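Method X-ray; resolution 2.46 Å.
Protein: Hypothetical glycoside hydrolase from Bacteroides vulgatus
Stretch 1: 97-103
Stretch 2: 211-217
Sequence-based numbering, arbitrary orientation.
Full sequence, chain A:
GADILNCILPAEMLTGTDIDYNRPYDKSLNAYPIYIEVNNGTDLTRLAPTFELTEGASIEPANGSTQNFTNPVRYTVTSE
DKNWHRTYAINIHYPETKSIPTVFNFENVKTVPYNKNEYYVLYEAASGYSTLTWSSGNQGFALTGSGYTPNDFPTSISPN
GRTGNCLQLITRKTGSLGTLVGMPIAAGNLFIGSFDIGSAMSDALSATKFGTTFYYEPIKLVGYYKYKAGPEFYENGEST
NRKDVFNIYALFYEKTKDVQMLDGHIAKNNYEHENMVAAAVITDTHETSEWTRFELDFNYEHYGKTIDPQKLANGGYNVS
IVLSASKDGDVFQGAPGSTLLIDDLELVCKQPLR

Stretch 1 (97-103) TKSIPTV
Stretch 2, residues 211-217: GTTFYYE

Residues 97-102, without regular helix or strand and extended up to Pro101, cross residues 212-216 of the same chain with end-to-end directions 86° apart; the CA atoms of Ser99 and Phe214, 6.6 Å apart, set the register. No direct hydrogen bond joins the stretches; the contact rests on van der Waals packing, mostly of side chains, and on two bridging waters, and buries 379 Å² in all. Thr97 (psi 104°, chi1 p) points its CB toward the partner and brings CG2 to 3.5 Å from Tyr215 OH. Lys98 (phi/psi -104/138°) turns its CB away, its side chain m, t, t, t; its backbone supplies the contact, O lying 3.9 Å from CE2 of Tyr215 (-97/-3°, chi1 m, chi2 -83°). Ser99 (-78/147°, chi1 t) points its CB toward the partner. Ser99 OG donates to Ile100 O at 2.6 Å and accepts from water 1 at 2.8 Å; that water in turn accepts from Tyr215 N at 2.9 Å, bridging side chain to backbone. Ser99 OG also sits at the ring edge of Tyr216 (-112/167°, chi1 m, chi2 -66°), 3.5 Å from its CE2. Ile100 (-64/162°, chi1 p, chi2 t) is buried and makes the apolar centre: its CD1 reaches CG2 of strand residue Thr212 (-149/152°, chi1 t) at 3.6 Å, while its CG1 meets the ring edge of Phe214 at CE1, 3.9 Å away. Water 2 ties its backbone across, accepting from Ile100 N at 2.8 Å and donating to Thr213 O (-60/130°) at 2.7 Å. Phe214 (-139/130°, chi1 t, chi2 64°) starts sideways, but its ring end comes nearer. Pro101 (-65/157°, C-gamma exo) has its CA-to-CB bond directed away and makes no contact. Thr102 (-111/-4°, chi1 p) points its CB toward the partner, placing CG2 4.0 Å from Phe214 CZ, again at the ring edge.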

ATOM      1  N   THR A  97      24.768  -6.248  -4.823  1.00120.78           N
ATOM      2  CA  THR A  97      23.552  -6.078  -3.975  1.00114.11           C
ATOM      3  C   THR A  97      23.419  -4.643  -3.474  1.00107.59           C
ATOM      4  O   THR A  97      24.139  -4.232  -2.563  1.00106.23           O
ATOM      5  CB  THR A  97      23.577  -7.012  -2.742  1.00114.12           C
ATOM      6  OG1 THR A  97      24.633  -6.625  -1.852  1.00112.75           O
ATOM      7  CG2 THR A  97      23.769  -8.464  -3.161  1.00121.19           C
ATOM      8  N   LYS A  98      22.504  -3.886  -4.075  1.00104.07           N
ATOM      9  CA  LYS A  98      22.157  -2.552  -3.581  1.00 98.08           C
ATOM     10  C   LYS A  98      20.810  -2.591  -2.860  1.00 91.62           C
ATOM     11  O   LYS A  98      19.865  -3.243  -3.319  1.00 91.02           O
ATOM     12  CB  LYS A  98      22.107  -1.535  -4.725  1.00 98.43           C
ATOM     13  CG  LYS A  98      23.478  -1.118  -5.252  1.00104.95           C
ATOM     14  CD  LYS A  98      23.344  -0.057  -6.340  1.00109.58           C
ATOM     15  CE  LYS A  98      24.687   0.293  -6.965  1.00116.66           C
ATOM     16  NZ  LYS A  98      24.527   1.272  -8.083  1.00117.48           N
ATOM     17  N   SER A  99      20.737  -1.897  -1.727  1.00 86.33           N
ATOM     18  CA  SER A  99      19.496  -1.758  -0.981  1.00 80.22           C
ATOM     19  C   SER A  99      18.609  -0.718  -1.640  1.00 75.76           C
ATOM     20  O   SER A  99      19.104   0.240  -2.230  1.00 74.42           O
ATOM     21  CB  SER A  99      19.774  -1.341   0.469  1.00 78.28           C
ATOM     22  OG  SER A  99      18.565  -1.077   1.188  1.00 74.31           O
ATOM     23  N   ILE A 100      17.298  -0.920  -1.549  1.00 73.21           N
ATOM     24  CA  ILE A 100      16.344   0.169  -1.779  1.00 69.83           C
ATOM     25  C   ILE A 100      16.545   1.238  -0.694  1.00 66.53           C
ATOM     26  O   ILE A 100      17.158   0.957   0.345  1.00 66.87           O
ATOM     27  CB  ILE A 100      14.869  -0.317  -1.750  1.00 69.51           C
ATOM     28  CG1 ILE A 100      14.535  -1.004  -0.410  1.00 68.37           C
ATOM     29  CG2 ILE A 100      14.579  -1.249  -2.952  1.00 68.42           C
ATOM     30  CD1 ILE A 100      13.078  -1.378  -0.261  1.00 63.89           C
ATOM     31  N   PRO A 101      16.049   2.465  -0.926  1.00 63.73           N
ATOM     32  CA  PRO A 101      16.074   3.445   0.152  1.00 60.88           C
ATOM     33  C   PRO A 101      15.176   3.028   1.307  1.00 58.92           C
ATOM     34  O   PRO A 101      14.245   2.230   1.116  1.00 58.13           O
ATOM     35  CB  PRO A 101      15.527   4.719  -0.503  1.00 60.15           C
ATOM     36  CG  PRO A 101      15.646   4.508  -1.956  1.00 62.78           C
ATOM     37  CD  PRO A 101      15.513   3.039  -2.171  1.00 64.38           C
ATOM     38  N   THR A 102      15.471   3.552   2.495  1.00 57.63           N
ATOM     39  CA  THR A 102      14.665   3.280   3.685  1.00 56.44           C
ATOM     40  C   THR A 102      13.891   4.500   4.166  1.00 55.32           C
ATOM     41  O   THR A 102      13.100   4.399   5.113  1.00 56.01           O
ATOM     42  CB  THR A 102      15.525   2.720   4.826  1.00 57.09           C
ATOM     43  OG1 THR A 102      16.589   3.638   5.140  1.00 58.84           O
ATOM     44  CG2 THR A 102      16.095   1.351   4.419  1.00 58.21           C
ATOM     45  N   VAL A 103      14.108   5.632   3.499  1.00 55.03           N
ATOM     46  CA  VAL A 103      13.415   6.891   3.781  1.00 55.70           C
ATOM     47  C   VAL A 103      12.560   7.224   2.558  1.00 54.82           C
ATOM     48  O   VAL A 103      13.062   7.201   1.437  1.00 57.95           O
ATOM     49  CB  VAL A 103      14.432   8.051   4.072  1.00 57.15           C
ATOM     50  CG1 VAL A 103      13.722   9.356   4.323  1.00 51.12           C
ATOM     51  CG2 VAL A 103      15.306   7.706   5.271  1.00 55.55           C
ATOM     52  N   GLY A 211       6.116  -7.298  -1.739  1.00 55.60           N
ATOM     53  CA  GLY A 211       7.477  -7.672  -1.409  1.00 57.45           C
ATOM     54  C   GLY A 211       8.523  -7.133  -2.361  1.00 59.53           C
ATOM     55  O   GLY A 211       8.285  -6.998  -3.576  1.00 59.21           O
ATOM     56  N   THR A 212       9.688  -6.821  -1.798  1.00 58.95           N
ATOM     57  CA  THR A 212      10.890  -6.601  -2.596  1.00 58.57           C
ATOM     58  C   THR A 212      12.084  -7.038  -1.771  1.00 60.44           C
ATOM     59  O   THR A 212      12.052  -6.978  -0.539  1.00 61.41           O
ATOM     60  CB  THR A 212      11.057  -5.130  -3.039  1.00 56.37           C
ATOM     61  OG1 THR A 212      11.866  -5.068  -4.224  1.00 52.77           O
ATOM     62  CG2 THR A 212      11.687  -4.300  -1.944  1.00 49.50           C
ATOM     63  N   THR A 213      13.138  -7.464  -2.454  1.00 61.59           N
ATOM     64  CA  THR A 213      14.305  -8.020  -1.794  1.00 63.59           C
ATOM     65  C   THR A 213      14.921  -6.992  -0.839  1.00 64.30           C
ATOM     66  O   THR A 213      15.130  -5.827  -1.202  1.00 64.39           O
ATOM     67  CB  THR A 213      15.308  -8.538  -2.829  1.00 66.24           C
ATOM     68  OG1 THR A 213      14.678  -9.573  -3.615  1.00 65.26           O
ATOM     69  CG2 THR A 213      16.568  -9.080  -2.153  1.00 66.57           C
ATOM     70  N   PHE A 214      15.169  -7.431   0.394  1.00 63.93           N
ATOM     71  CA  PHE A 214      15.622  -6.556   1.462  1.00 64.03           C
ATOM     72  C   PHE A 214      16.714  -7.262   2.280  1.00 65.49           C
ATOM     73  O   PHE A 214      16.531  -8.404   2.706  1.00 67.10           O
ATOM     74  CB  PHE A 214      14.421  -6.175   2.345  1.00 62.52           C
ATOM     75  CG  PHE A 214      14.608  -4.899   3.113  1.00 61.62           C
ATOM     76  CD1 PHE A 214      14.739  -3.686   2.448  1.00 61.19           C
ATOM     77  CD2 PHE A 214      14.644  -4.903   4.497  1.00 62.54           C
ATOM     78  CE1 PHE A 214      14.926  -2.505   3.151  1.00 62.24           C
ATOM     79  CE2 PHE A 214      14.818  -3.720   5.206  1.00 64.73           C
ATOM     80  CZ  PHE A 214      14.960  -2.520   4.530  1.00 60.86           C
ATOM     81  N   TYR A 215      17.837  -6.574   2.490  1.00 66.47           N
ATOM     82  CA  TYR A 215      19.032  -7.153   3.142  1.00 67.50           C
ATOM     83  C   TYR A 215      19.134  -6.834   4.632  1.00 67.42           C
ATOM     84  O   TYR A 215      20.048  -7.308   5.301  1.00 70.64           O
ATOM     85  CB  TYR A 215      20.309  -6.672   2.432  1.00 67.41           C
ATOM     86  CG  TYR A 215      20.323  -7.077   0.987  1.00 68.67           C
ATOM     87  CD1 TYR A 215      20.749  -8.344   0.607  1.00 70.24           C
ATOM     88  CD2 TYR A 215      19.853  -6.225   0.002  1.00 68.45           C
ATOM     89  CE1 TYR A 215      20.732  -8.733  -0.708  1.00 69.06           C
ATOM     90  CE2 TYR A 215      19.836  -6.612  -1.325  1.00 69.06           C
ATOM     91  CZ  TYR A 215      20.273  -7.867  -1.668  1.00 66.94           C
ATOM     92  OH  TYR A 215      20.258  -8.260  -2.982  1.00 76.11           O
ATOM     93  N   TYR A 216      18.207  -6.042   5.154  1.00 82.57           N
ATOM     94  CA  TYR A 216      18.247  -5.664   6.560  1.00 81.95           C
ATOM     95  C   TYR A 216      17.101  -6.271   7.349  1.00 79.36           C
ATOM     96  O   TYR A 216      16.142  -6.799   6.786  1.00 78.20           O
ATOM     97  CB  TYR A 216      18.251  -4.141   6.698  1.00 80.59           C
ATOM     98  CG  TYR A 216      19.392  -3.504   5.942  1.00 84.75           C
ATOM     99  CD1 TYR A 216      20.703  -3.721   6.328  1.00 92.19           C
ATOM    100  CD2 TYR A 216      19.158  -2.706   4.824  1.00 89.42           C
ATOM    101  CE1 TYR A 216      21.764  -3.155   5.629  1.00 99.73           C
ATOM    102  CE2 TYR A 216      20.210  -2.130   4.121  1.00 94.92           C
ATOM    103  CZ  TYR A 216      21.512  -2.361   4.531  1.00 99.02           C
ATOM    104  OH  TYR A 216      22.566  -1.803   3.847  1.00102.35           O
ATOM    105  N   GLU A 217      17.221  -6.196   8.667  1.00 79.81           N
ATOM    106  CA  GLU A 217      16.153  -6.609   9.571  1.00 78.86           C
ATOM    107  C   GLU A 217      15.468  -5.341  10.085  1.00 75.88           C
ATOM    108  O   GLU A 217      16.050  -4.595  10.873  1.00 76.17           O
ATOM    109  CB  GLU A 217      16.679  -7.507  10.707  1.00 81.12           C
ATOM    110  CG  GLU A 217      18.191  -7.730  10.686  1.00 87.81           C
ATOM    111  CD  GLU A 217      18.673  -8.819  11.617  1.00 88.84           C
ATOM    112  OE1 GLU A 217      17.855  -9.628  12.108  1.00 86.32           O
ATOM    113  OE2 GLU A 217      19.897  -8.868  11.844  1.00 93.17           O
TER
HETATM  114  O   HOH W   1      18.317  -3.767   1.757  1.00 65.47           O
HETATM  115  O   HOH W   2      16.803  -3.693  -1.410  1.00 70.72           O